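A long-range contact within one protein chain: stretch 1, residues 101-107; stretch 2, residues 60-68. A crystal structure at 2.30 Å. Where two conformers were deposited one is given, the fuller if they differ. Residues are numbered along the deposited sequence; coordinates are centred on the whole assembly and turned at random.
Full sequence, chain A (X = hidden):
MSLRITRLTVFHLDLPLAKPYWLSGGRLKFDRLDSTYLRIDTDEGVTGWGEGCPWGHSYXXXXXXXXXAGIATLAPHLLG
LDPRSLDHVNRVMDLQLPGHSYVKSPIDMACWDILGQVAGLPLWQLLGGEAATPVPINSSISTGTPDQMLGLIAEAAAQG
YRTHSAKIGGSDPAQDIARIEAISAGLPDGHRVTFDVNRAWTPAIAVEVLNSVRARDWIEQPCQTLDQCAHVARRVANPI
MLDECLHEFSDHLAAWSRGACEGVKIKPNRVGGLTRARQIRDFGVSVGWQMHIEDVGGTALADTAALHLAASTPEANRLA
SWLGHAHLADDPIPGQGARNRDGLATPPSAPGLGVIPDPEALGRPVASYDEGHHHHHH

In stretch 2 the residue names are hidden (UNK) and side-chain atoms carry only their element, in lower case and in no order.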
# COMPACT_ATOMS: atom_id res chain seq x y z
N SER A 101 -19.42 -22.83 14.59
CA SER A 101 -18.32 -23.07 15.52
C SER A 101 -18.83 -23.38 16.93
O SER A 101 -18.19 -24.12 17.67
CB SER A 101 -17.37 -21.88 15.54
OG SER A 101 -18.06 -20.67 15.81
N TYR A 102 -19.99 -22.83 17.27
CA TYR A 102 -20.67 -23.10 18.53
C TYR A 102 -21.17 -24.53 18.71
O TYR A 102 -21.25 -25.02 19.83
CB TYR A 102 -21.82 -22.11 18.74
CG TYR A 102 -23.03 -22.26 17.81
CD1 TYR A 102 -24.24 -22.77 18.29
CD2 TYR A 102 -22.97 -21.85 16.48
CE1 TYR A 102 -25.36 -22.88 17.46
CE2 TYR A 102 -24.08 -21.96 15.64
CZ TYR A 102 -25.27 -22.47 16.14
OH TYR A 102 -26.37 -22.57 15.31
N VAL A 103 -21.50 -25.18 17.60
CA VAL A 103 -21.83 -26.61 17.58
C VAL A 103 -20.58 -27.45 17.81
O VAL A 103 -20.61 -28.46 18.51
CB VAL A 103 -22.51 -27.00 16.23
CG1 VAL A 103 -22.70 -28.51 16.13
CG2 VAL A 103 -23.85 -26.29 16.08
N LYS A 104 -19.48 -27.00 17.22
CA LYS A 104 -18.26 -27.79 17.11
C LYS A 104 -17.45 -27.84 18.40
O LYS A 104 -16.74 -28.82 18.64
CB LYS A 104 -17.40 -27.27 15.97
CG LYS A 104 -17.80 -27.84 14.64
CD LYS A 104 -17.52 -26.87 13.54
CE LYS A 104 -17.98 -27.45 12.23
NZ LYS A 104 -17.62 -26.51 11.12
N SER A 105 -17.58 -26.80 19.21
CA SER A 105 -16.77 -26.62 20.42
C SER A 105 -16.99 -27.69 21.52
O SER A 105 -16.01 -28.21 22.04
CB SER A 105 -16.91 -25.19 20.98
OG SER A 105 -16.18 -25.01 22.19
N PRO A 106 -18.26 -28.02 21.87
CA PRO A 106 -18.35 -29.14 22.82
C PRO A 106 -17.93 -30.52 22.30
O PRO A 106 -17.47 -31.34 23.10
CB PRO A 106 -19.83 -29.16 23.21
CG PRO A 106 -20.54 -28.53 22.08
CD PRO A 106 -19.61 -27.48 21.57
N ILE A 107 -18.08 -30.78 21.00
CA ILE A 107 -17.60 -32.02 20.39
C ILE A 107 -16.08 -32.16 20.47
O ILE A 107 -15.56 -33.21 20.85
CB ILE A 107 -18.06 -32.19 18.92
CG1 ILE A 107 -19.59 -32.11 18.83
CG2 ILE A 107 -17.55 -33.51 18.34
CD1 ILE A 107 -20.12 -31.78 17.45
N UNK A 60 -23.56 -13.64 19.87
CA UNK A 60 -22.74 -14.15 18.78
C UNK A 60 -23.65 -14.97 17.85
O UNK A 60 -24.79 -15.26 18.22
c UNK A 60 -19.62 -13.48 18.99
c UNK A 60 -19.49 -15.41 20.59
c UNK A 60 -20.39 -14.37 19.97
c UNK A 60 -21.62 -15.04 19.35
N UNK A 61 -23.16 -15.33 16.63
CA UNK A 61 -23.89 -16.31 15.81
C UNK A 61 -23.97 -17.70 16.42
O UNK A 61 -23.28 -18.62 15.99
c UNK A 61 -23.08 -16.34 14.51
c UNK A 61 -21.97 -14.82 15.93
c UNK A 61 -22.30 -15.09 14.51
N UNK A 62 -24.85 -17.84 17.41
CA UNK A 62 -24.92 -19.01 18.28
C UNK A 62 -26.23 -18.98 19.07
O UNK A 62 -26.64 -17.93 19.55
c UNK A 62 -23.74 -19.02 19.24
N UNK A 63 -26.87 -20.14 19.18
CA UNK A 63 -28.06 -20.32 20.01
C UNK A 63 -28.21 -21.78 20.42
O UNK A 63 -27.85 -22.69 19.66
c UNK A 63 -31.01 -21.36 16.51
n UNK A 63 -29.77 -21.42 16.06
n UNK A 63 -30.99 -20.78 17.70
c UNK A 63 -29.69 -20.47 18.04
c UNK A 63 -29.34 -19.79 19.33
c UNK A 63 -28.92 -20.87 16.99
N UNK A 64 -28.72 -21.98 21.64
CA UNK A 64 -29.04 -23.30 22.19
C UNK A 64 -29.77 -24.30 21.29
O UNK A 64 -29.26 -25.41 21.08
N UNK A 65 -30.96 -23.94 20.77
CA UNK A 65 -31.65 -24.85 19.85
C UNK A 65 -30.87 -25.19 18.58
O UNK A 65 -30.94 -26.32 18.09
c UNK A 65 -32.95 -24.10 19.51
c UNK A 65 -31.75 -22.71 21.00
c UNK A 65 -33.13 -23.12 20.61
N UNK A 66 -30.10 -24.23 18.07
CA UNK A 66 -29.21 -24.49 16.93
C UNK A 66 -28.04 -25.39 17.24
O UNK A 66 -27.59 -26.14 16.37
N UNK A 67 -27.56 -25.32 18.47
CA UNK A 67 -26.46 -26.17 18.93
C UNK A 67 -26.86 -27.64 18.93
O UNK A 67 -26.12 -28.49 18.42
c UNK A 67 -24.02 -27.20 20.99
c UNK A 67 -24.13 -24.83 21.77
c UNK A 67 -24.50 -25.80 20.65
c UNK A 67 -25.99 -25.74 20.33
N UNK A 68 -28.03 -27.93 19.48
CA UNK A 68 -28.56 -29.29 19.51
C UNK A 68 -28.95 -29.81 18.13
O UNK A 68 -28.72 -30.99 17.83
c UNK A 68 -31.00 -27.03 23.65
n UNK A 68 -31.22 -28.11 22.92
n UNK A 68 -29.96 -26.98 24.48
c UNK A 68 -30.38 -29.31 22.94
c UNK A 68 -29.23 -29.26 21.96
n UNK A 68 -31.82 -25.99 23.56
c UNK A 68 -29.70 -29.40 20.51
O HOH W 1 -20.51 -19.64 15.92
O HOH W 2 -27.71 -25.05 13.77

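Position 60 carries four side-chain carbons, forked at the second, and touches nothing on stretch 1. A fork one carbon beyond CB marks leucine: Leu-60 is buried, as suits an apolar chain, but takes no part in this contact.

At position 61 three carbons close a ring onto the backbone N, which only proline does. The ring of Pro-61 stays clear of stretch 1, and its carbonyl makes the approach instead: O lies 3.3 Å from Tyr-102 CD2. The same O accepts a hydrogen bond from a water at 3.0 Å, and that water also donates to Ser-101 OG at 2.7 Å.

Position 62 has a single carbon and is alanine. Its CB sits over one face of the Tyr-102 ring, 3.6 Å from CG, and Ala-62 CA stands 3.7 Å from the ring centroid, a CH-pi contact. So small a side chain lets the backbone lie close against the ring.

At position 63 one carbon leads to a five-membered ring of three carbons and two nitrogens: histidine. CA-to-CB points away from stretch 1, yet with chi1 at p the ring comes back, so that His-63 CD2 lies 3.5 Å from Tyr-102 OH, while ND1 is hydrogen-bonded elsewhere in the structure. His-63 holds the N-cap position, and its O accepts the backbone hydrogen bond from N of position 67 at 2.9 Å.

Position 64 has no side chain and is glycine. Nothing of stretch 1 would come near a CB, so this contact does not demand glycine, though a ring carbon of position 65 would crowd it at 3.1 Å.

Position 65 again closes three carbons onto N. Pro-65 suits the first turn of a helix, where the missing NH costs little; its CA-to-CB points away, and it touches nothing on stretch 1.

Position 66 is bare, hence glycine, and here the reason is steric: an ideal CB would lie 2.6 Å from Tyr-102 OH and 2.1 Å from His-63 NE2, clashing with both. A water donates to Gly-66 O at 2.8 Å and is hydrogen-bonded to Tyr-102 OH at 3.2 Å.

Position 67 has four carbons forked at the second, a leucine. Leu-67 CG lies 3.8 Å from Tyr-102 CD1, and CD2 3.9 Å from Pro-106 CG, so this one chain touches successive turns of the other helix.

Position 68 runs three carbons, a nitrogen, then a carbon bearing two nitrogens: arginine. Arg-68 touches nothing on stretch 1; a long charged chain suits its partly exposed place.

The contact works by packing around Tyr-102. No direct hydrogen bond crosses; two waters make the polar links.

Stretch 2 60-68: LPAHGPGLR
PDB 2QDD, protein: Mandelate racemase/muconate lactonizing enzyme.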